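Local coordinates for protein glutathione S-transferase domain (Xanthobacter autotrophicus, PDB 4HZ2) that binds glutathione in a pocket of its thioredoxin-like N-terminal domain and probably acts as a glutathione transferase, at residues K36-L41 / H46-V51; T83-S88 / L92-E97; H113-F118 / P169-E174. One frame throughout, in Å; residues are numbered along the deposited sequence.

Contact 1: K36-L41 / H46-V51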
loop_
_atom_site.group_PDB
_atom_site.type_symbol
_atom_site.label_atom_id
_atom_site.label_comp_id
_atom_site.label_asym_id
_atom_site.label_seq_id
_atom_site.Cartn_x
_atom_site.Cartn_y
_atom_site.Cartn_z
ATOM N N LYS B 36 4.563 -10.278 -9.818
ATOM C CA LYS B 36 5.419 -10.118 -8.625
ATOM C C LYS B 36 5.544 -11.457 -7.905
ATOM O O LYS B 36 6.640 -11.850 -7.483
ATOM C CB LYS B 36 4.856 -9.109 -7.617
ATOM C CG LYS B 36 4.812 -7.661 -8.139
ATOM C CD LYS B 36 3.948 -6.802 -7.230
ATOM C CE LYS B 36 3.728 -5.383 -7.715
ATOM N NZ LYS B 36 2.813 -4.655 -6.783
ATOM N N ALA B 37 4.398 -12.119 -7.739
ATOM C CA ALA B 37 4.366 -13.368 -6.983
ATOM C C ALA B 37 5.148 -14.450 -7.734
ATOM O O ALA B 37 6.007 -15.124 -7.140
ATOM C CB ALA B 37 2.932 -13.846 -6.701
ATOM N N ALA B 38 4.856 -14.643 -9.022
ATOM C CA ALA B 38 5.576 -15.659 -9.793
ATOM C C ALA B 38 7.081 -15.362 -9.812
ATOM O O ALA B 38 7.924 -16.283 -9.677
ATOM C CB ALA B 38 5.027 -15.778 -11.210
ATOM N N GLN B 39 7.430 -14.093 -10.003
ATOM C CA GLN B 39 8.824 -13.742 -10.131
ATOM C C GLN B 39 9.613 -13.994 -8.851
ATOM O O GLN B 39 10.737 -14.520 -8.909
ATOM C CB GLN B 39 8.945 -12.258 -10.528
ATOM C CG GLN B 39 10.367 -11.784 -10.783
ATOM C CD GLN B 39 10.985 -12.456 -12.010
ATOM O OE1 GLN B 39 10.823 -12.001 -13.171
ATOM N NE2 GLN B 39 11.699 -13.539 -11.767
ATOM N N ILE B 40 9.065 -13.622 -7.684
ATOM C CA ILE B 40 9.824 -13.878 -6.451
ATOM C C ILE B 40 9.874 -15.381 -6.125
ATOM O O ILE B 40 10.873 -15.863 -5.596
ATOM C CB ILE B 40 9.279 -13.078 -5.243
ATOM C CG1 ILE B 40 10.294 -13.050 -4.113
ATOM C CG2 ILE B 40 7.911 -13.588 -4.807
ATOM C CD1 ILE B 40 11.587 -12.343 -4.478
ATOM N N LEU B 41 8.813 -16.120 -6.432
ATOM C CA LEU B 41 8.866 -17.590 -6.245
ATOM C C LEU B 41 9.955 -18.240 -7.104
ATOM O O LEU B 41 10.723 -19.107 -6.648
ATOM C CB LEU B 41 7.504 -18.234 -6.517
ATOM C CG LEU B 41 6.448 -17.901 -5.474
ATOM C CD1 LEU B 41 5.123 -18.570 -5.799
ATOM C CD2 LEU B 41 6.923 -18.341 -4.099
ATOM N N HIS B 46 11.317 -21.692 -5.688
ATOM C CA HIS B 46 10.082 -22.418 -5.402
ATOM C C HIS B 46 9.371 -22.858 -6.673
ATOM O O HIS B 46 9.107 -22.033 -7.550
ATOM C CB HIS B 46 9.122 -21.558 -4.568
ATOM C CG HIS B 46 9.605 -21.300 -3.177
ATOM N ND1 HIS B 46 10.274 -20.148 -2.829
ATOM C CD2 HIS B 46 9.538 -22.056 -2.053
ATOM C CE1 HIS B 46 10.586 -20.194 -1.547
ATOM N NE2 HIS B 46 10.157 -21.345 -1.053
ATOM N N ASP B 47 9.060 -24.148 -6.761
ATOM C CA ASP B 47 8.168 -24.658 -7.794
ATOM C C ASP B 47 6.721 -24.333 -7.427
ATOM O O ASP B 47 6.339 -24.404 -6.251
ATOM C CB ASP B 47 8.326 -26.175 -7.926
ATOM C CG ASP B 47 9.399 -26.558 -8.918
ATOM O OD1 ASP B 47 9.742 -25.715 -9.775
ATOM O OD2 ASP B 47 9.893 -27.697 -8.846
ATOM N N PHE B 48 5.909 -24.000 -8.424
ATOM C CA PHE B 48 4.496 -23.713 -8.175
ATOM C C PHE B 48 3.646 -24.095 -9.375
ATOM O O PHE B 48 4.153 -24.218 -10.496
ATOM C CB PHE B 48 4.266 -22.231 -7.838
ATOM C CG PHE B 48 4.793 -21.283 -8.882
ATOM C CD1 PHE B 48 6.113 -20.842 -8.850
ATOM C CD2 PHE B 48 3.977 -20.850 -9.917
ATOM C CE1 PHE B 48 6.599 -19.975 -9.824
ATOM C CE2 PHE B 48 4.464 -19.997 -10.897
ATOM C CZ PHE B 48 5.774 -19.555 -10.846
ATOM N N GLU B 49 2.359 -24.306 -9.120
ATOM C CA GLU B 49 1.372 -24.505 -10.166
ATOM C C GLU B 49 0.571 -23.214 -10.326
ATOM O O GLU B 49 0.119 -22.628 -9.340
ATOM C CB GLU B 49 0.446 -25.659 -9.775
ATOM C CG GLU B 49 -0.879 -25.707 -10.518
ATOM C CD GLU B 49 -1.770 -26.855 -10.052
ATOM O OE1 GLU B 49 -1.271 -27.752 -9.330
ATOM O OE2 GLU B 49 -2.971 -26.867 -10.414
ATOM N N TRP B 50 0.391 -22.777 -11.569
ATOM C CA TRP B 50 -0.431 -21.619 -11.874
ATOM C C TRP B 50 -1.900 -22.008 -12.086
ATOM O O TRP B 50 -2.200 -22.969 -12.816
ATOM C CB TRP B 50 0.105 -20.954 -13.138
ATOM C CG TRP B 50 -0.634 -19.731 -13.570
ATOM C CD1 TRP B 50 -1.696 -19.670 -14.422
ATOM C CD2 TRP B 50 -0.351 -18.384 -13.178
ATOM N NE1 TRP B 50 -2.100 -18.368 -14.579
ATOM C CE2 TRP B 50 -1.290 -17.557 -13.828
ATOM C CE3 TRP B 50 0.601 -17.797 -12.332
ATOM C CZ2 TRP B 50 -1.299 -16.173 -13.672
ATOM C CZ3 TRP B 50 0.591 -16.409 -12.184
ATOM C CH2 TRP B 50 -0.353 -15.620 -12.847
ATOM N N VAL B 51 -2.794 -21.254 -11.441
ATOM C CA VAL B 51 -4.234 -21.421 -11.585
ATOM C C VAL B 51 -4.826 -20.131 -12.144
ATOM O O VAL B 51 -4.968 -19.129 -11.424
ATOM C CB VAL B 51 -4.912 -21.747 -10.243
ATOM C CG1 VAL B 51 -6.396 -22.048 -10.458
ATOM C CG2 VAL B 51 -4.208 -22.912 -9.565
#
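Two rings of segment 46-51, those of Phe48 and His46, meet helix 32-43 at Ala38 and Leu41 on different terms. The phenyl of Phe48 is approached obliquely: CB of Leu41 lies 3.8 Å from Phe48 CD1, while farther out along the ring Phe48 CZ comes within 3.9 Å of Ala38 CB. One ring thus spans the helical turn between two residues three positions apart, its CD1-CE1 side against Leu41 CB and its CZ end against the alanine methyl. Phe48 CB already points toward the helix, and with CG between the backbone N and the carbonyl carbon (chi1 55°) the ring lies against Leu41 and Ala38. The imidazole of His46 has Leu41 O at its edge, near the ring plane, whereas its CB packs on Leu41 CD2 at 3.9 Å; the two side chains cross at about a right angle. These contacts close the second half of the beta-alpha-beta unit formed by strand 24-27, helix 32-43 and strand 49-52, the opening motif of the thioredoxin-like domain of glutathione transferases. Where the chain returns from helix to strand, His46 N donates to Leu41 O over 2.8 Å with an angle of 157° at the hydrogen, the donor being tilted 25° from the carbonyl plane. The same histidine is held by its ring as well, ND1 being hydrogen-bonded to Thr44 OG1 in the intervening turn. Beneath the helix, Ile25 of the inner strand 24-27 is touched by Ala38, Leu41 and Phe48 alike, and Phe95 of helix 88-96 packs against Leu41.

Contact 2: T83-S88 / L92-E97. With GSH (glutathione), chain F.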
loop_
_atom_site.group_PDB
_atom_site.type_symbol
_atom_site.label_atom_id
_atom_site.label_comp_id
_atom_site.label_asym_id
_atom_site.label_seq_id
_atom_site.Cartn_x
_atom_site.Cartn_y
_atom_site.Cartn_z
ATOM N N THR B 83 -2.124 -23.027 3.663
ATOM C CA THR B 83 -2.018 -21.600 3.993
ATOM C C THR B 83 -2.137 -20.710 2.764
ATOM O O THR B 83 -1.392 -20.889 1.777
ATOM C CB THR B 83 -0.672 -21.297 4.675
ATOM O OG1 THR B 83 -0.511 -22.160 5.801
ATOM C CG2 THR B 83 -0.604 -19.849 5.145
ATOM N N ALA B 84 -3.059 -19.744 2.826
ATOM C CA ALA B 84 -3.270 -18.822 1.713
ATOM C C ALA B 84 -2.668 -17.456 2.011
ATOM O O ALA B 84 -3.039 -16.808 2.987
ATOM C CB ALA B 84 -4.753 -18.683 1.407
ATOM N N LEU B 85 -1.746 -17.040 1.148
ATOM C CA LEU B 85 -1.066 -15.758 1.257
ATOM C C LEU B 85 -1.639 -14.821 0.194
ATOM O O LEU B 85 -1.908 -15.225 -0.932
ATOM C CB LEU B 85 0.447 -15.937 1.048
ATOM C CG LEU B 85 1.173 -16.896 2.022
ATOM C CD1 LEU B 85 2.660 -16.981 1.691
ATOM C CD2 LEU B 85 0.979 -16.511 3.489
ATOM N N ARG B 86 -1.832 -13.561 0.557
ATOM C CA ARG B 86 -2.420 -12.589 -0.354
ATOM C C ARG B 86 -1.643 -11.277 -0.297
ATOM O O ARG B 86 -0.721 -11.125 0.543
ATOM C CB ARG B 86 -3.835 -12.318 0.089
ATOM C CG ARG B 86 -3.855 -11.934 1.557
ATOM C CD ARG B 86 -5.227 -11.578 2.038
ATOM N NE ARG B 86 -5.237 -11.293 3.477
ATOM C CZ ARG B 86 -6.349 -11.033 4.160
ATOM N NH1 ARG B 86 -7.505 -11.007 3.508
ATOM N NH2 ARG B 86 -6.305 -10.777 5.476
ATOM N N GLU B 87 -2.019 -10.328 -1.174
ATOM C CA GLU B 87 -1.343 -9.018 -1.304
ATOM C C GLU B 87 0.042 -9.172 -1.923
ATOM O O GLU B 87 1.001 -9.608 -1.271
ATOM C CB GLU B 87 -1.275 -8.228 0.020
ATOM C CG GLU B 87 -2.637 -7.753 0.492
ATOM C CD GLU B 87 -3.241 -6.767 -0.497
ATOM O OE1 GLU B 87 -2.458 -5.941 -1.058
ATOM O OE2 GLU B 87 -4.474 -6.803 -0.713
ATOM N N SER B 88 0.166 -8.777 -3.180
ATOM C CA SER B 88 1.404 -9.027 -3.908
ATOM C C SER B 88 2.649 -8.528 -3.187
ATOM O O SER B 88 3.683 -9.178 -3.251
ATOM C CB SER B 88 1.333 -8.482 -5.346
ATOM O OG SER B 88 1.215 -7.074 -5.339
ATOM N N LEU B 92 5.852 -10.643 -1.819
ATOM C CA LEU B 92 7.260 -10.343 -2.046
ATOM C C LEU B 92 8.037 -10.372 -0.736
ATOM O O LEU B 92 9.111 -10.953 -0.669
ATOM C CB LEU B 92 7.442 -8.946 -2.658
ATOM C CG LEU B 92 7.100 -8.717 -4.155
ATOM C CD1 LEU B 92 7.122 -7.229 -4.569
ATOM C CD2 LEU B 92 7.970 -9.613 -5.082
ATOM N N LEU B 93 7.503 -9.732 0.297
ATOM C CA LEU B 93 8.155 -9.717 1.607
ATOM C C LEU B 93 8.259 -11.105 2.211
ATOM O O LEU B 93 9.215 -11.400 2.906
ATOM C CB LEU B 93 7.412 -8.777 2.571
ATOM C CG LEU B 93 7.605 -7.276 2.317
ATOM C CD1 LEU B 93 6.480 -6.500 3.008
ATOM C CD2 LEU B 93 8.975 -6.867 2.861
ATOM N N HIS B 94 7.283 -11.955 1.942
ATOM C CA HIS B 94 7.261 -13.244 2.634
ATOM C C HIS B 94 8.363 -14.163 2.103
ATOM O O HIS B 94 9.114 -14.813 2.880
ATOM C CB HIS B 94 5.893 -13.918 2.410
ATOM C CG HIS B 94 5.790 -15.261 3.049
ATOM N ND1 HIS B 94 5.441 -15.419 4.374
ATOM C CD2 HIS B 94 6.023 -16.510 2.560
ATOM C CE1 HIS B 94 5.432 -16.715 4.669
ATOM N NE2 HIS B 94 5.801 -17.396 3.595
ATOM N N PHE B 95 8.418 -14.270 0.773
ATOM C CA PHE B 95 9.411 -15.136 0.122
ATOM C C PHE B 95 10.818 -14.567 -0.003
ATOM O O PHE B 95 11.772 -15.323 -0.148
ATOM C CB PHE B 95 8.892 -15.623 -1.226
ATOM C CG PHE B 95 7.708 -16.531 -1.083
ATOM C CD1 PHE B 95 6.422 -16.032 -1.268
ATOM C CD2 PHE B 95 7.875 -17.861 -0.670
ATOM C CE1 PHE B 95 5.315 -16.833 -1.097
ATOM C CE2 PHE B 95 6.757 -18.683 -0.495
ATOM C CZ PHE B 95 5.472 -18.167 -0.738
ATOM N N ALA B 96 10.967 -13.238 0.050
ATOM C CA ALA B 96 12.295 -12.667 -0.061
ATOM C C ALA B 96 13.041 -12.671 1.263
ATOM O O ALA B 96 14.263 -12.498 1.298
ATOM C CB ALA B 96 12.208 -11.279 -0.626
ATOM N N GLU B 97 12.316 -12.938 2.351
ATOM C CA GLU B 97 12.894 -12.929 3.685
ATOM C C GLU B 97 14.074 -13.895 3.752
ATOM O O GLU B 97 13.953 -15.064 3.348
ATOM C CB GLU B 97 11.805 -13.304 4.702
ATOM C CG GLU B 97 12.161 -13.112 6.157
ATOM C CD GLU B 97 12.367 -11.652 6.530
ATOM O OE1 GLU B 97 13.522 -11.314 6.848
ATOM O OE2 GLU B 97 11.379 -10.848 6.525
HETATM N N1 GSH F . -3.268 -4.662 -3.210
HETATM C CA1 GSH F . -3.473 -5.836 -4.130
HETATM C C1 GSH F . -2.161 -6.514 -4.454
HETATM O O11 GSH F . -2.120 -7.775 -4.490
HETATM O O12 GSH F . -1.141 -5.789 -4.697
HETATM C CB1 GSH F . -4.153 -5.427 -5.433
HETATM C CG1 GSH F . -4.330 -6.661 -6.293
HETATM C CD1 GSH F . -5.339 -6.447 -7.399
HETATM O OE1 GSH F . -5.775 -5.318 -7.637
HETATM N N2 GSH F . -5.689 -7.552 -8.084
HETATM C CA2 GSH F . -6.609 -7.486 -9.220
HETATM C C2 GSH F . -7.878 -8.240 -8.924
HETATM O O2 GSH F . -7.839 -9.338 -8.332
HETATM C CB2 GSH F . -5.861 -7.899 -10.519
HETATM S SG2 GSH F . -4.259 -7.037 -10.844
HETATM N N3 GSH F . -9.033 -7.686 -9.313
HETATM C CA3 GSH F . -10.232 -7.717 -8.477
HETATM C C3 GSH F . -11.377 -8.541 -9.027
HETATM O O31 GSH F . -12.379 -8.731 -8.297
HETATM O O32 GSH F . -11.286 -9.000 -10.187
#
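Leu85 of strand 84-86 packs on two rings of helix 88-96, those of His94 and Phe95. Its CD1 methyl stands over a face of the imidazole in a CH-pi contact, 3.7 Å from the His94 ring centroid, 18° off the normal and offset toward the CD2 side of the rim. The same Leu85 CD1 reaches Phe95 CE1 at 3.9 Å. With CG of His94 anti to the backbone N (chi1 178°), the ring is carried toward the strand, and its ND1 is hydrogen-bonded to Thr110 of the second subunit.

The backbone supplies the polar link: Leu92 N donates to Ser88 O over 3.0 Å.

At this strand-to-helix junction the thioredoxin-like domain holds the gamma-glutamyl end of glutathione; Ser88 opens the Ser-Asn-Ala-Ile-Leu sequence familiar from glutathione transferases. Glutathione O11 accepts a nearly straight bond from Ser88 N (2.8 Å, 169°), O12 one from Ser88 OG at 2.8 Å, and N1 donates to Glu87 OE1 over 2.6 Å.

The amino group thus meets the carboxylate of the N-cap residue, Glu87, while the glutathione carboxylate takes two donors from Ser88; the helix N-terminus, with Lys36 bonded to Ser88 OG, would probably stabilise its negative charge.

Contact 3: H113-F118 / P169-E174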
loop_
_atom_site.group_PDB
_atom_site.type_symbol
_atom_site.label_atom_id
_atom_site.label_comp_id
_atom_site.label_asym_id
_atom_site.label_seq_id
_atom_site.Cartn_x
_atom_site.Cartn_y
_atom_site.Cartn_z
ATOM N N HIS B 113 10.429 -0.823 2.418
ATOM C CA HIS B 113 9.019 -0.633 2.788
ATOM C C HIS B 113 8.446 0.622 2.179
ATOM O O HIS B 113 7.314 0.603 1.694
ATOM C CB HIS B 113 8.829 -0.583 4.311
ATOM C CG HIS B 113 9.178 -1.864 4.993
ATOM N ND1 HIS B 113 9.667 -1.908 6.279
ATOM C CD2 HIS B 113 9.036 -3.165 4.598
ATOM C CE1 HIS B 113 9.848 -3.175 6.637
ATOM N NE2 HIS B 113 9.493 -3.953 5.632
ATOM N N GLU B 114 9.205 1.721 2.250
ATOM C CA GLU B 114 8.723 3.005 1.703
ATOM C C GLU B 114 8.356 2.887 0.231
ATOM O O GLU B 114 7.286 3.337 -0.190
ATOM C CB GLU B 114 9.756 4.114 1.915
ATOM C CG GLU B 114 9.974 4.440 3.371
ATOM C CD GLU B 114 11.073 5.464 3.554
ATOM O OE1 GLU B 114 11.824 5.684 2.565
ATOM O OE2 GLU B 114 11.206 6.023 4.672
ATOM N N TRP B 115 9.233 2.274 -0.558
ATOM C CA TRP B 115 8.924 2.096 -1.974
ATOM C C TRP B 115 7.713 1.171 -2.181
ATOM O O TRP B 115 6.936 1.376 -3.126
ATOM C CB TRP B 115 10.136 1.568 -2.759
ATOM C CG TRP B 115 11.202 2.557 -2.920
ATOM C CD1 TRP B 115 12.500 2.470 -2.459
ATOM C CD2 TRP B 115 11.135 3.767 -3.702
ATOM N NE1 TRP B 115 13.218 3.599 -2.852
ATOM C CE2 TRP B 115 12.413 4.369 -3.654
ATOM C CE3 TRP B 115 10.121 4.388 -4.448
ATOM C CZ2 TRP B 115 12.682 5.600 -4.262
ATOM C CZ3 TRP B 115 10.403 5.619 -5.092
ATOM C CH2 TRP B 115 11.685 6.196 -4.991
ATOM N N LEU B 116 7.557 0.149 -1.335
ATOM C CA LEU B 116 6.409 -0.745 -1.523
ATOM C C LEU B 116 5.090 -0.022 -1.242
ATOM O O LEU B 116 4.090 -0.289 -1.928
ATOM C CB LEU B 116 6.513 -1.979 -0.596
ATOM C CG LEU B 116 7.723 -2.895 -0.791
ATOM C CD1 LEU B 116 7.682 -4.037 0.213
ATOM C CD2 LEU B 116 7.748 -3.463 -2.221
ATOM N N PHE B 117 5.046 0.856 -0.224
ATOM C CA PHE B 117 3.810 1.581 0.029
ATOM C C PHE B 117 3.581 2.685 -1.006
ATOM O O PHE B 117 2.437 2.920 -1.447
ATOM C CB PHE B 117 3.715 2.086 1.491
ATOM C CG PHE B 117 3.554 0.974 2.464
ATOM C CD1 PHE B 117 2.364 0.256 2.525
ATOM C CD2 PHE B 117 4.603 0.618 3.276
ATOM C CE1 PHE B 117 2.204 -0.823 3.411
ATOM C CE2 PHE B 117 4.486 -0.463 4.163
ATOM C CZ PHE B 117 3.272 -1.179 4.237
ATOM N N PHE B 118 4.671 3.344 -1.414
ATOM C CA PHE B 118 4.584 4.247 -2.563
ATOM C C PHE B 118 3.992 3.542 -3.772
ATOM O O PHE B 118 3.095 4.071 -4.460
ATOM C CB PHE B 118 5.959 4.865 -2.895
ATOM C CG PHE B 118 6.031 5.517 -4.249
ATOM C CD1 PHE B 118 5.631 6.847 -4.427
ATOM C CD2 PHE B 118 6.571 4.825 -5.343
ATOM C CE1 PHE B 118 5.735 7.443 -5.682
ATOM C CE2 PHE B 118 6.675 5.418 -6.594
ATOM C CZ PHE B 118 6.277 6.745 -6.754
ATOM N N PRO B 169 21.565 3.791 -9.161
ATOM C CA PRO B 169 21.021 2.843 -10.152
ATOM C C PRO B 169 19.946 1.889 -9.621
ATOM O O PRO B 169 19.218 1.295 -10.435
ATOM C CB PRO B 169 22.264 2.048 -10.590
ATOM C CG PRO B 169 23.217 2.164 -9.426
ATOM C CD PRO B 169 23.010 3.581 -8.939
ATOM N N TRP B 170 19.847 1.750 -8.293
ATOM C CA TRP B 170 18.845 0.882 -7.653
ATOM C C TRP B 170 17.983 1.681 -6.693
ATOM O O TRP B 170 18.410 2.719 -6.183
ATOM C CB TRP B 170 19.552 -0.248 -6.887
ATOM C CG TRP B 170 20.477 -1.024 -7.753
ATOM C CD1 TRP B 170 21.854 -1.028 -7.700
ATOM C CD2 TRP B 170 20.112 -1.943 -8.806
ATOM N NE1 TRP B 170 22.363 -1.888 -8.660
ATOM C CE2 TRP B 170 21.317 -2.464 -9.346
ATOM C CE3 TRP B 170 18.892 -2.356 -9.357
ATOM C CZ2 TRP B 170 21.328 -3.371 -10.412
ATOM C CZ3 TRP B 170 18.902 -3.279 -10.411
ATOM C CH2 TRP B 170 20.110 -3.762 -10.932
ATOM N N LEU B 171 16.777 1.193 -6.402
ATOM C CA LEU B 171 15.884 1.932 -5.500
ATOM C C LEU B 171 16.393 2.025 -4.038
ATOM O O LEU B 171 16.127 3.015 -3.350
ATOM C CB LEU B 171 14.459 1.372 -5.531
ATOM C CG LEU B 171 13.719 1.670 -6.851
ATOM C CD1 LEU B 171 12.349 0.969 -6.820
ATOM C CD2 LEU B 171 13.571 3.178 -7.101
ATOM N N VAL B 172 17.128 1.015 -3.580
ATOM C CA VAL B 172 17.617 0.966 -2.190
ATOM C C VAL B 172 19.053 0.464 -2.127
ATOM O O VAL B 172 19.377 -0.544 -2.762
ATOM C CB VAL B 172 16.767 0.008 -1.323
ATOM C CG1 VAL B 172 17.327 -0.052 0.096
ATOM C CG2 VAL B 172 15.311 0.449 -1.340
ATOM N N GLY B 173 19.891 1.146 -1.345
ATOM C CA GLY B 173 21.249 0.700 -1.154
ATOM C C GLY B 173 22.014 0.580 -2.453
ATOM O O GLY B 173 21.846 1.416 -3.347
ATOM N N GLU B 174 22.862 -0.454 -2.542
ATOM C CA GLU B 174 23.810 -0.634 -3.635
ATOM C C GLU B 174 23.523 -1.855 -4.533
ATOM O O GLU B 174 24.376 -2.286 -5.312
ATOM C CB GLU B 174 25.237 -0.662 -3.063
ATOM C CG GLU B 174 25.544 0.672 -2.378
ATOM C CD GLU B 174 26.957 0.801 -1.897
ATOM O OE1 GLU B 174 27.739 -0.148 -2.116
ATOM O OE2 GLU B 174 27.272 1.859 -1.303
#
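The indole of Trp115 and the side chain of Leu171 cross at a slant, with the leucine laid along one face of the ring system. CB of Leu171 stands over the five-membered ring, 3.9 Å from its centroid and 22° off the normal, a CH-pi contact. Farther along, Leu171 CD2 lies over the six-membered part toward its rim, 3.8 Å from Trp115 CZ2. The two contacts thus spread one aliphatic chain over both rings of the indole. Val172 approaches differently: its CG2 meets the indole at the edge, near the ring plane, 3.6 Å from Trp115 CD1. The two side chains lie alongside one another, pointing opposite ways.

With CG of Trp115 anti to the carbonyl carbon (chi1 -71°), the indole leaves the helix toward the loop and brings its N-H to the loop backbone. Trp115 NE1 donates to Leu171 O over 3.0 Å, but the angle of 131° at the hydrogen makes the bond weak. Replacing Trp115 with an alanine would probably open a gap under Leu171 and beside Val172 CG2 and leave the carbonyl of Leu171 without this donor.

Around the indole, the ring of His164 meets it edge-to-face, Ala179 and Leu183 of helix 178-187 pack against it, and Arg86 of the second subunit makes a cation-pi contact. Leu171 N is hydrogen-bonded to Asp180, consistent with the buried aspartate near the start of this helix in glutathione transferases. The contact ties the loop between helices 144-165 and 178-187 to helix 107-137 within the helical C-terminal domain.

The contacts come in sequence order, none nested in another. Contacts 1 and 2 share the four-stranded sheet of the N-terminal domain, their segments reaching the outermost strands within this chain, 49-52 and 84-86; their centres are 11 Å apart and helices 32-43 and 88-96 pack directly together. Contact 3 belongs to the helical domain, with its centre 18 Å from that of contact 2 and 22 Å from that of contact 1. Leu93 bridges the domains by packing on Leu116 and His113 of helix 107-137. Contacts 2 and 3 both touch the second subunit; contact 2 joins the glutathione site to the dimer interface, and its helix also meets the helical domain.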